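Local coordinates for protein malate dehydrogenase (Entamoeba histolytica, PDB 3I0P) that probably catalyses the NAD-dependent interconversion of malate and oxaloacetate, as a dimeric member of the malate/L-lactate dehydrogenase family with NAD bound, at residues A[15-20]-A[50-55]; A[42-47]-A[332-337]; A[172-177]-A[307-312]. All coordinates share one frame; numbering follows the deposited sequence. Where two conformers were deposited one is given.

Contact 1: A[15-20]-A[50-55]. With NAD (nicotinamide-adenine-dinucleotide), chain B.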
# COMPACT_ATOMS: atom_id res chain seq x y z
N LYS A 15 -29.50 -13.36 -2.62
CA LYS A 15 -28.80 -14.17 -1.61
C LYS A 15 -29.21 -15.63 -1.67
O LYS A 15 -28.36 -16.50 -1.83
CB LYS A 15 -29.17 -13.68 -0.21
CG LYS A 15 -28.13 -12.94 0.58
CD LYS A 15 -28.72 -12.56 1.93
CE LYS A 15 -27.67 -12.54 3.04
NZ LYS A 15 -27.94 -11.43 4.01
N GLU A 16 -30.52 -15.88 -1.52
CA GLU A 16 -31.09 -17.22 -1.48
C GLU A 16 -30.89 -17.96 -2.79
O GLU A 16 -30.62 -19.16 -2.81
CB GLU A 16 -32.58 -17.16 -1.15
CG GLU A 16 -33.40 -18.38 -1.58
CD GLU A 16 -33.29 -19.56 -0.62
OE1 GLU A 16 -32.45 -19.52 0.30
OE2 GLU A 16 -34.05 -20.53 -0.79
N PHE A 17 -31.03 -17.22 -3.89
CA PHE A 17 -30.97 -17.79 -5.24
C PHE A 17 -29.58 -18.30 -5.52
O PHE A 17 -29.40 -19.40 -6.04
CB PHE A 17 -31.35 -16.74 -6.28
CG PHE A 17 -31.19 -17.21 -7.70
CD1 PHE A 17 -32.11 -18.10 -8.26
CD2 PHE A 17 -30.12 -16.76 -8.47
CE1 PHE A 17 -31.96 -18.53 -9.58
CE2 PHE A 17 -29.96 -17.19 -9.80
CZ PHE A 17 -30.89 -18.08 -10.35
N MET A 18 -28.60 -17.49 -5.15
CA MET A 18 -27.19 -17.80 -5.37
C MET A 18 -26.83 -19.09 -4.63
O MET A 18 -26.17 -19.97 -5.17
CB MET A 18 -26.36 -16.62 -4.90
CG MET A 18 -25.31 -16.18 -5.88
SD MET A 18 -25.05 -14.41 -6.06
CE MET A 18 -25.08 -13.81 -4.36
N TYR A 19 -27.33 -19.20 -3.40
CA TYR A 19 -27.07 -20.34 -2.55
C TYR A 19 -27.75 -21.62 -3.05
O TYR A 19 -27.17 -22.71 -2.97
CB TYR A 19 -27.51 -19.98 -1.13
CG TYR A 19 -27.63 -21.10 -0.13
CD1 TYR A 19 -26.50 -21.69 0.43
CD2 TYR A 19 -28.88 -21.53 0.30
CE1 TYR A 19 -26.62 -22.72 1.38
CE2 TYR A 19 -29.02 -22.55 1.24
CZ TYR A 19 -27.88 -23.13 1.78
OH TYR A 19 -28.02 -24.13 2.71
N GLN A 20 -28.97 -21.50 -3.59
CA GLN A 20 -29.66 -22.67 -4.14
C GLN A 20 -28.99 -23.16 -5.42
O GLN A 20 -28.80 -24.36 -5.60
CB GLN A 20 -31.15 -22.41 -4.37
CG GLN A 20 -31.97 -22.07 -3.11
CD GLN A 20 -31.96 -23.15 -2.02
OE1 GLN A 20 -31.95 -24.35 -2.31
NE2 GLN A 20 -31.99 -22.70 -0.77
N HIS A 50 -18.82 -7.72 -9.16
CA HIS A 50 -18.26 -8.83 -8.38
C HIS A 50 -19.24 -9.70 -7.60
O HIS A 50 -18.82 -10.55 -6.81
CB HIS A 50 -17.12 -8.33 -7.49
CG HIS A 50 -15.86 -8.04 -8.24
ND1 HIS A 50 -15.50 -6.76 -8.63
CD2 HIS A 50 -14.89 -8.86 -8.71
CE1 HIS A 50 -14.36 -6.81 -9.29
NE2 HIS A 50 -13.97 -8.07 -9.35
N GLY A 51 -20.54 -9.50 -7.84
CA GLY A 51 -21.60 -10.33 -7.24
C GLY A 51 -22.46 -10.98 -8.31
O GLY A 51 -21.93 -11.53 -9.28
N ILE A 52 -23.77 -10.89 -8.15
CA ILE A 52 -24.74 -11.52 -9.06
C ILE A 52 -24.52 -11.24 -10.56
O ILE A 52 -24.74 -12.12 -11.39
CB ILE A 52 -26.23 -11.25 -8.60
CG1 ILE A 52 -27.24 -12.13 -9.35
CG2 ILE A 52 -26.59 -9.79 -8.72
CD1 ILE A 52 -27.09 -13.63 -9.12
N GLN A 53 -24.08 -10.03 -10.91
CA GLN A 53 -23.90 -9.65 -12.33
C GLN A 53 -22.77 -10.41 -13.00
O GLN A 53 -22.51 -10.26 -14.20
CB GLN A 53 -23.69 -8.14 -12.47
CG GLN A 53 -24.91 -7.34 -12.05
CD GLN A 53 -24.74 -5.84 -12.19
OE1 GLN A 53 -25.19 -5.07 -11.33
NE2 GLN A 53 -24.09 -5.41 -13.28
N ARG A 54 -22.13 -11.27 -12.21
CA ARG A 54 -20.98 -12.03 -12.66
C ARG A 54 -21.14 -13.47 -12.20
O ARG A 54 -20.27 -14.30 -12.42
CB ARG A 54 -19.72 -11.40 -12.07
CG ARG A 54 -18.51 -11.41 -12.98
CD ARG A 54 -18.80 -10.94 -14.41
NE ARG A 54 -19.04 -9.50 -14.49
CZ ARG A 54 -19.55 -8.90 -15.56
NH1 ARG A 54 -19.88 -9.63 -16.63
NH2 ARG A 54 -19.74 -7.58 -15.58
N PHE A 55 -22.26 -13.76 -11.56
CA PHE A 55 -22.52 -15.07 -10.98
C PHE A 55 -22.42 -16.16 -12.03
O PHE A 55 -21.66 -17.12 -11.86
CB PHE A 55 -23.91 -15.08 -10.33
CG PHE A 55 -24.24 -16.36 -9.61
CD1 PHE A 55 -23.38 -16.87 -8.64
CD2 PHE A 55 -25.43 -17.01 -9.86
CE1 PHE A 55 -23.69 -18.04 -7.96
CE2 PHE A 55 -25.76 -18.17 -9.19
CZ PHE A 55 -24.89 -18.69 -8.23
PA NAD B . -12.41 1.97 -6.74
O1A NAD B . -13.90 1.82 -6.91
O2A NAD B . -11.67 2.86 -7.69
O5B NAD B . -12.17 2.47 -5.23
C5B NAD B . -12.81 1.78 -4.14
C4B NAD B . -12.21 2.16 -2.78
O4B NAD B . -11.89 3.56 -2.71
C3B NAD B . -13.17 1.92 -1.64
O3B NAD B . -12.41 1.60 -0.46
C2B NAD B . -13.86 3.25 -1.46
O2B NAD B . -14.35 3.42 -0.12
C1B NAD B . -12.73 4.22 -1.75
N9A NAD B . -13.17 5.54 -2.29
C8A NAD B . -13.81 5.78 -3.44
N7A NAD B . -13.98 7.12 -3.56
C5A NAD B . -13.43 7.71 -2.48
C6A NAD B . -13.29 9.04 -2.05
N6A NAD B . -13.78 10.07 -2.78
N1A NAD B . -12.67 9.30 -0.88
C2A NAD B . -12.18 8.31 -0.12
N3A NAD B . -12.29 7.03 -0.51
C4A NAD B . -12.91 6.71 -1.68
O3 NAD B . -11.69 0.52 -6.69
PN NAD B . -11.49 -0.57 -7.89
O1N NAD B . -10.00 -0.68 -8.15
O2N NAD B . -12.44 -0.28 -9.02
O5D NAD B . -11.96 -1.95 -7.23
C5D NAD B . -13.35 -2.28 -7.13
C4D NAD B . -13.51 -3.71 -6.61
O4D NAD B . -12.95 -4.65 -7.53
C3D NAD B . -12.79 -3.93 -5.29
O3D NAD B . -13.75 -4.43 -4.34
C2D NAD B . -11.68 -4.93 -5.59
O2D NAD B . -11.40 -5.89 -4.55
C1D NAD B . -12.23 -5.64 -6.80
N1N NAD B . -11.18 -6.27 -7.60
C2N NAD B . -11.01 -7.61 -7.48
C3N NAD B . -10.01 -8.26 -8.22
C7N NAD B . -9.80 -9.74 -8.11
O7N NAD B . -8.92 -10.27 -8.78
N7N NAD B . -10.58 -10.45 -7.29
C4N NAD B . -9.20 -7.50 -9.08
C5N NAD B . -9.39 -6.12 -9.17
C6N NAD B . -10.40 -5.52 -8.41
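Residues 15-20 lie on helix 11-24 and meet residues 50-55, the loop that runs into helix 55-64, through the side chains of Phe17 and Met18. On the far flank of the helix, Glu16 and Gln20 stand one turn apart, joined by a weak hydrogen bond from Gln20 NE2 to Glu16 OE1 (3.4 Å). Phe17 brings its ring rim to the loop: Ile52 CD1 lies at the ring edge, close to its plane, 4.4 Å from Phe17 CD2. Phe17 CE2 also approaches CE2 of Phe55, the residue that opens helix 55-64, at 4.4 Å. Met18 makes the main contact. Its chain, bent at chi2 and chi3, slides past Phe55 in the opposite direction, so that CG sits over one ring face, 3.4 Å from the centroid of the Phe55 ring and 19° off its normal. This CH-pi contact is joined by a Met-aromatic one, since Met18 SD lies over the same face at 4.3 Å from the Phe55 ring centroid. SD also touches Ile52 CD1 at 3.8 Å; a flexible, polarisable thioether suits a place between a flat ring and a branched chain. Ile52 and Phe55 both point toward the helix, and with Phe55 CG and Ile52 CG1 anti to N, ring and CD1 end up against Met18. Tyr19 points away and hydrogen-bonds to Glu29. His50 CE1 comes within 3.1 Å of NAD O4D, so one short segment carries both the apolar contact and a residue of the NAD pocket. Helix 29-45 packs on Met18 through Leu39, while helix 346-359 packs on both Phe17 and Phe55 through Leu355.

Contact 2: A[42-47]-A[332-337]; sequences ADLRGM and ETEQKR. With NAD (nicotinamide-adenine-dinucleotide), chain B.
Glu334 has CG anti to its backbone N (chi1 175°) and an extended chain beyond, which lays its methylenes across Leu44 and places the carboxylate near the Arg45 guanidinium. Arg45 answers with a chain that bends at chi3 (69°), while Arg337 runs straight from CG to NE and so reaches the end of helix 29-45. There Arg337 NH1 donates to Asp43 O (2.7 Å, N-H...O angle 150°), the oxygen lying near the guanidinium plane and the nitrogen in the carbonyl plane. The turn itself closes as a Schellman motif, with Met47 N bonded to Ala42 O (2.8 Å). Within its own segment Asp43 O receives only a weak bond, from Gly46 N, which leaves it able to accept from a long cationic side chain; the same Arg337 NH1 also forms a salt bridge to Asp48. Gly46 has positive phi, and without a side chain it lets Thr333 CG2 come to 3.8 Å from Gly46 CA. Backbones draw close at Leu44 and Glu334, where Glu334 CA makes a CA-H...O contact with Leu44 O (2.9 Å). Arg45 and Glu334 do not pair directly: a water accepts from Arg45 NH1 (3.1 Å) and donates to Glu334 OE2 (2.8 Å), while Glu334 OE1 forms a salt bridge to Arg338. Just beyond the turn, Met47 CE lies 3.7 Å from NAD O3D. Helix 328-340 thus rests against the C-terminal end of helix 29-45, and Arg45 and Met47 also touch strand 178-182, at Cys179 and Asp181 respectively.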
# COMPACT_ATOMS: atom_id res chain seq x y z
N ALA A 42 -20.45 -8.11 -2.28
CA ALA A 42 -20.09 -7.24 -3.38
C ALA A 42 -21.30 -6.41 -3.84
O ALA A 42 -21.17 -5.20 -4.09
CB ALA A 42 -19.49 -8.02 -4.52
N ASP A 43 -22.47 -7.06 -3.94
CA ASP A 43 -23.69 -6.37 -4.38
C ASP A 43 -24.20 -5.39 -3.31
O ASP A 43 -24.67 -4.30 -3.64
CB ASP A 43 -24.80 -7.36 -4.78
CG ASP A 43 -24.43 -8.23 -5.97
OD1 ASP A 43 -23.94 -7.71 -7.00
OD2 ASP A 43 -24.64 -9.46 -5.89
N LEU A 44 -24.10 -5.78 -2.04
CA LEU A 44 -24.45 -4.90 -0.94
C LEU A 44 -23.61 -3.63 -0.96
O LEU A 44 -24.12 -2.55 -0.68
CB LEU A 44 -24.30 -5.60 0.41
CG LEU A 44 -25.53 -6.38 0.87
CD1 LEU A 44 -25.17 -7.35 2.00
CD2 LEU A 44 -26.68 -5.47 1.26
N ARG A 45 -22.34 -3.77 -1.31
CA ARG A 45 -21.41 -2.65 -1.18
C ARG A 45 -21.36 -1.79 -2.45
O ARG A 45 -20.78 -0.71 -2.43
CB ARG A 45 -20.02 -3.14 -0.80
CG ARG A 45 -19.95 -3.79 0.57
CD ARG A 45 -18.54 -4.25 0.93
NE ARG A 45 -17.64 -3.11 1.16
CZ ARG A 45 -17.61 -2.38 2.28
NH1 ARG A 45 -18.43 -2.65 3.28
NH2 ARG A 45 -16.75 -1.38 2.39
N GLY A 46 -21.95 -2.27 -3.53
CA GLY A 46 -21.98 -1.50 -4.77
C GLY A 46 -20.87 -1.84 -5.73
O GLY A 46 -20.64 -1.11 -6.68
N MET A 47 -20.18 -2.95 -5.49
CA MET A 47 -19.17 -3.44 -6.43
C MET A 47 -19.88 -4.32 -7.44
O MET A 47 -19.78 -5.54 -7.41
CB MET A 47 -18.09 -4.25 -5.70
CG MET A 47 -17.38 -3.54 -4.56
SD MET A 47 -16.60 -2.03 -5.16
CE MET A 47 -15.76 -1.46 -3.66
N GLU A 332 -23.16 3.54 2.59
CA GLU A 332 -24.37 4.21 2.14
C GLU A 332 -25.10 3.44 1.03
O GLU A 332 -26.33 3.40 1.01
CB GLU A 332 -24.09 5.65 1.73
CG GLU A 332 -23.91 6.58 2.93
CD GLU A 332 -23.63 8.02 2.54
OE1 GLU A 332 -23.58 8.32 1.32
OE2 GLU A 332 -23.45 8.85 3.45
N THR A 333 -24.35 2.81 0.14
CA THR A 333 -24.95 1.93 -0.87
C THR A 333 -25.59 0.73 -0.18
O THR A 333 -26.71 0.34 -0.50
CB THR A 333 -23.92 1.47 -1.90
OG1 THR A 333 -23.37 2.61 -2.58
CG2 THR A 333 -24.56 0.54 -2.93
N GLU A 334 -24.87 0.16 0.78
CA GLU A 334 -25.34 -1.01 1.51
C GLU A 334 -26.63 -0.72 2.25
O GLU A 334 -27.51 -1.56 2.28
CB GLU A 334 -24.25 -1.51 2.46
CG GLU A 334 -24.66 -2.65 3.36
CD GLU A 334 -23.47 -3.36 4.00
OE1 GLU A 334 -23.67 -4.52 4.43
OE2 GLU A 334 -22.36 -2.77 4.09
N GLN A 335 -26.75 0.48 2.82
CA GLN A 335 -27.97 0.88 3.54
C GLN A 335 -29.15 1.03 2.59
O GLN A 335 -30.26 0.57 2.87
CB GLN A 335 -27.75 2.18 4.34
CG GLN A 335 -26.75 2.06 5.51
CD GLN A 335 -27.13 1.00 6.54
OE1 GLN A 335 -26.52 -0.07 6.60
NE2 GLN A 335 -28.15 1.28 7.35
N LYS A 336 -28.88 1.67 1.45
CA LYS A 336 -29.84 1.82 0.36
C LYS A 336 -30.35 0.46 -0.14
O LYS A 336 -31.56 0.22 -0.18
CB LYS A 336 -29.17 2.61 -0.77
CG LYS A 336 -30.02 2.92 -1.98
CD LYS A 336 -29.22 3.78 -2.98
CE LYS A 336 -30.13 4.59 -3.91
NZ LYS A 336 -30.87 3.72 -4.86
N ARG A 337 -29.43 -0.45 -0.50
CA ARG A 337 -29.81 -1.71 -1.13
C ARG A 337 -30.43 -2.72 -0.18
O ARG A 337 -31.24 -3.57 -0.58
CB ARG A 337 -28.63 -2.31 -1.89
CG ARG A 337 -28.28 -1.49 -3.09
CD ARG A 337 -27.29 -2.16 -3.96
NE ARG A 337 -26.96 -1.32 -5.10
CZ ARG A 337 -25.94 -1.54 -5.92
NH1 ARG A 337 -25.15 -2.57 -5.72
NH2 ARG A 337 -25.72 -0.72 -6.94
PA NAD B . -12.41 1.97 -6.74
O1A NAD B . -13.90 1.82 -6.91
O2A NAD B . -11.67 2.86 -7.69
O5B NAD B . -12.17 2.47 -5.23
C5B NAD B . -12.81 1.78 -4.14
C4B NAD B . -12.21 2.16 -2.78
O4B NAD B . -11.89 3.56 -2.71
C3B NAD B . -13.17 1.92 -1.64
O3B NAD B . -12.41 1.60 -0.46
C2B NAD B . -13.86 3.25 -1.46
O2B NAD B . -14.35 3.42 -0.12
C1B NAD B . -12.73 4.22 -1.75
N9A NAD B . -13.17 5.54 -2.29
C8A NAD B . -13.81 5.78 -3.44
N7A NAD B . -13.98 7.12 -3.56
C5A NAD B . -13.43 7.71 -2.48
C6A NAD B . -13.29 9.04 -2.05
N6A NAD B . -13.78 10.07 -2.78
N1A NAD B . -12.67 9.30 -0.88
C2A NAD B . -12.18 8.31 -0.12
N3A NAD B . -12.29 7.03 -0.51
C4A NAD B . -12.91 6.71 -1.68
O3 NAD B . -11.69 0.52 -6.69
PN NAD B . -11.49 -0.57 -7.89
O1N NAD B . -10.00 -0.68 -8.15
O2N NAD B . -12.44 -0.28 -9.02
O5D NAD B . -11.96 -1.95 -7.23
C5D NAD B . -13.35 -2.28 -7.13
C4D NAD B . -13.51 -3.71 -6.61
O4D NAD B . -12.95 -4.65 -7.53
C3D NAD B . -12.79 -3.93 -5.29
O3D NAD B . -13.75 -4.43 -4.34
C2D NAD B . -11.68 -4.93 -5.59
O2D NAD B . -11.40 -5.89 -4.55
C1D NAD B . -12.23 -5.64 -6.80
N1N NAD B . -11.18 -6.27 -7.60
C2N NAD B . -11.01 -7.61 -7.48
C3N NAD B . -10.01 -8.26 -8.22
C7N NAD B . -9.80 -9.74 -8.11
O7N NAD B . -8.92 -10.27 -8.78
N7N NAD B . -10.58 -10.45 -7.29
C4N NAD B . -9.20 -7.50 -9.08
C5N NAD B . -9.39 -6.12 -9.17
C6N NAD B . -10.40 -5.52 -8.41
O HOH W 1 -20.59 -4.87 3.76

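Contact 3: A[172-177]-A[307-312]; sequences SDEAFP and INRTLR
Glu174 is the middle of this contact, reaching from the loop 172-177 to the side of helix 297-312 and bound most reliably through OE1 to Asn308. Its CG is anti to the carbonyl carbon and the chain extends beyond it, so the carboxylate arrives between Asn308 and Arg312, which stand one helical turn apart. Asn308 ND2 donates to Glu174 OE1 (3.1 Å, N-H...O angle 143°), coming from above the carboxylate plane, 48° out of it. Arg312 meets the same carboxylate tip to tip in a salt bridge between NH1 and OE2, with the two planes nearly coplanar (27° apart); the atoms are modelled too close for the separation to be trusted. Arg312 NH2 is held in a second salt bridge by Glu328, and lies at the edge of the Phe176 ring, 4.1 Å from Phe176 CZ. Just before Glu174 the loop makes an ST turn, in which Ser172 OG accepts from Glu174 N (3.3 Å). Whereas Asn308 is buried, Asp173 and Arg309 are partly exposed; they cross obliquely in a salt bridge between OD1 and NH2 whose geometry is less sure, and Arg309 has a second acidic partner in Asp306. Beyond the helix, Ile307 and Leu311 pack on Glu252 of the second subunit. Acids on the loop matched to bases on the helix suggest that their charges are mutually stabilised, with Glu174 probably kept ionised by its amide and guanidinium neighbours.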
# COMPACT_ATOMS: atom_id res chain seq x y z
N SER A 172 -13.42 1.00 13.45
CA SER A 172 -13.80 2.41 13.52
C SER A 172 -14.87 2.59 14.60
O SER A 172 -15.51 1.60 14.99
CB SER A 172 -14.35 2.85 12.16
OG SER A 172 -14.69 4.22 12.16
N ASP A 173 -15.06 3.81 15.09
CA ASP A 173 -16.12 4.05 16.08
C ASP A 173 -17.37 4.56 15.39
O ASP A 173 -18.34 4.94 16.04
CB ASP A 173 -15.67 4.97 17.23
CG ASP A 173 -15.61 6.45 16.84
OD1 ASP A 173 -15.61 6.78 15.63
OD2 ASP A 173 -15.54 7.29 17.76
N GLU A 174 -17.32 4.57 14.07
CA GLU A 174 -18.45 4.95 13.25
C GLU A 174 -19.31 3.71 12.93
O GLU A 174 -19.02 2.62 13.42
CB GLU A 174 -17.95 5.63 11.98
CG GLU A 174 -16.98 6.75 12.26
CD GLU A 174 -16.59 7.50 11.02
OE1 GLU A 174 -15.96 6.89 10.12
OE2 GLU A 174 -16.90 8.71 10.94
N ALA A 175 -20.34 3.89 12.11
CA ALA A 175 -21.30 2.83 11.80
C ALA A 175 -20.74 1.79 10.82
O ALA A 175 -21.32 0.73 10.63
CB ALA A 175 -22.60 3.42 11.27
N PHE A 176 -19.61 2.14 10.21
CA PHE A 176 -18.90 1.28 9.26
C PHE A 176 -17.41 1.40 9.56
O PHE A 176 -16.97 2.46 10.00
CB PHE A 176 -19.16 1.76 7.82
CG PHE A 176 -18.89 3.22 7.61
CD1 PHE A 176 -17.68 3.65 7.08
CD2 PHE A 176 -19.84 4.18 7.97
CE1 PHE A 176 -17.42 5.01 6.90
CE2 PHE A 176 -19.59 5.53 7.79
CZ PHE A 176 -18.38 5.95 7.25
N PRO A 177 -16.64 0.32 9.34
CA PRO A 177 -15.18 0.42 9.52
C PRO A 177 -14.52 1.18 8.38
O PRO A 177 -15.14 1.37 7.32
CB PRO A 177 -14.73 -1.04 9.48
CG PRO A 177 -15.76 -1.72 8.67
CD PRO A 177 -17.05 -1.06 9.02
N ILE A 307 -9.75 10.79 13.16
CA ILE A 307 -9.03 11.03 11.90
C ILE A 307 -10.03 11.27 10.76
O ILE A 307 -9.94 12.28 10.06
CB ILE A 307 -7.97 9.90 11.59
CG1 ILE A 307 -6.70 10.11 12.41
CG2 ILE A 307 -7.62 9.83 10.10
CD1 ILE A 307 -5.94 8.83 12.74
N ASN A 308 -11.00 10.36 10.62
CA ASN A 308 -12.07 10.48 9.63
C ASN A 308 -12.86 11.77 9.76
O ASN A 308 -13.10 12.47 8.76
CB ASN A 308 -13.01 9.28 9.71
CG ASN A 308 -12.41 8.01 9.12
OD1 ASN A 308 -11.44 8.07 8.37
ND2 ASN A 308 -12.98 6.86 9.46
N ARG A 309 -13.26 12.10 10.99
CA ARG A 309 -14.04 13.31 11.23
C ARG A 309 -13.28 14.58 10.90
O ARG A 309 -13.84 15.50 10.31
CB ARG A 309 -14.55 13.35 12.66
CG ARG A 309 -15.67 12.36 12.89
CD ARG A 309 -16.12 12.36 14.32
NE ARG A 309 -16.29 10.99 14.78
CZ ARG A 309 -15.48 10.40 15.65
NH1 ARG A 309 -14.46 11.05 16.17
NH2 ARG A 309 -15.71 9.15 16.01
N THR A 310 -11.99 14.60 11.25
CA THR A 310 -11.11 15.71 10.92
C THR A 310 -11.00 15.85 9.42
O THR A 310 -11.11 16.96 8.89
CB THR A 310 -9.71 15.52 11.53
OG1 THR A 310 -9.84 15.40 12.95
CG2 THR A 310 -8.79 16.70 11.21
N LEU A 311 -10.78 14.73 8.74
CA LEU A 311 -10.62 14.71 7.29
C LEU A 311 -11.85 15.30 6.58
O LEU A 311 -11.71 16.20 5.75
CB LEU A 311 -10.31 13.30 6.78
CG LEU A 311 -8.90 12.73 7.01
CD1 LEU A 311 -8.86 11.25 6.62
CD2 LEU A 311 -7.82 13.51 6.26
N ARG A 312 -13.03 14.82 6.96
CA ARG A 312 -14.30 15.28 6.36
C ARG A 312 -14.62 16.75 6.66
O ARG A 312 -15.34 17.40 5.88
CB ARG A 312 -15.45 14.38 6.79
CG ARG A 312 -15.41 13.01 6.14
CD ARG A 312 -16.65 12.23 6.44
NE ARG A 312 -16.52 11.46 7.67
CZ ARG A 312 -16.34 10.14 7.71
NH1 ARG A 312 -16.26 9.52 8.87
NH2 ARG A 312 -16.26 9.44 6.60

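Contacts 1 and 2 adjoin: Asp43 OD2 of contact 2 probably hydrogen-bonds to Ile52 N of contact 1, and both carry a residue that touches NAD. Contact 1 is wholly buried and apolar, relying on aromatic and sulfur packing between a helix and the loop that leads into helix 55-64. Contact 2 is only partly buried and mixes helix-end hydrogen bonding, a water bridge and close backbone packing. Contact 3, farther from the chain's centre and touching neither of the others, depends on charge pairs at a partly exposed loop near the second subunit. Contacts 2 and 3 are nonetheless related through helix 328-340, which supplies residues 332-337 to one and Glu328 and Tyr331 as neighbours to the other.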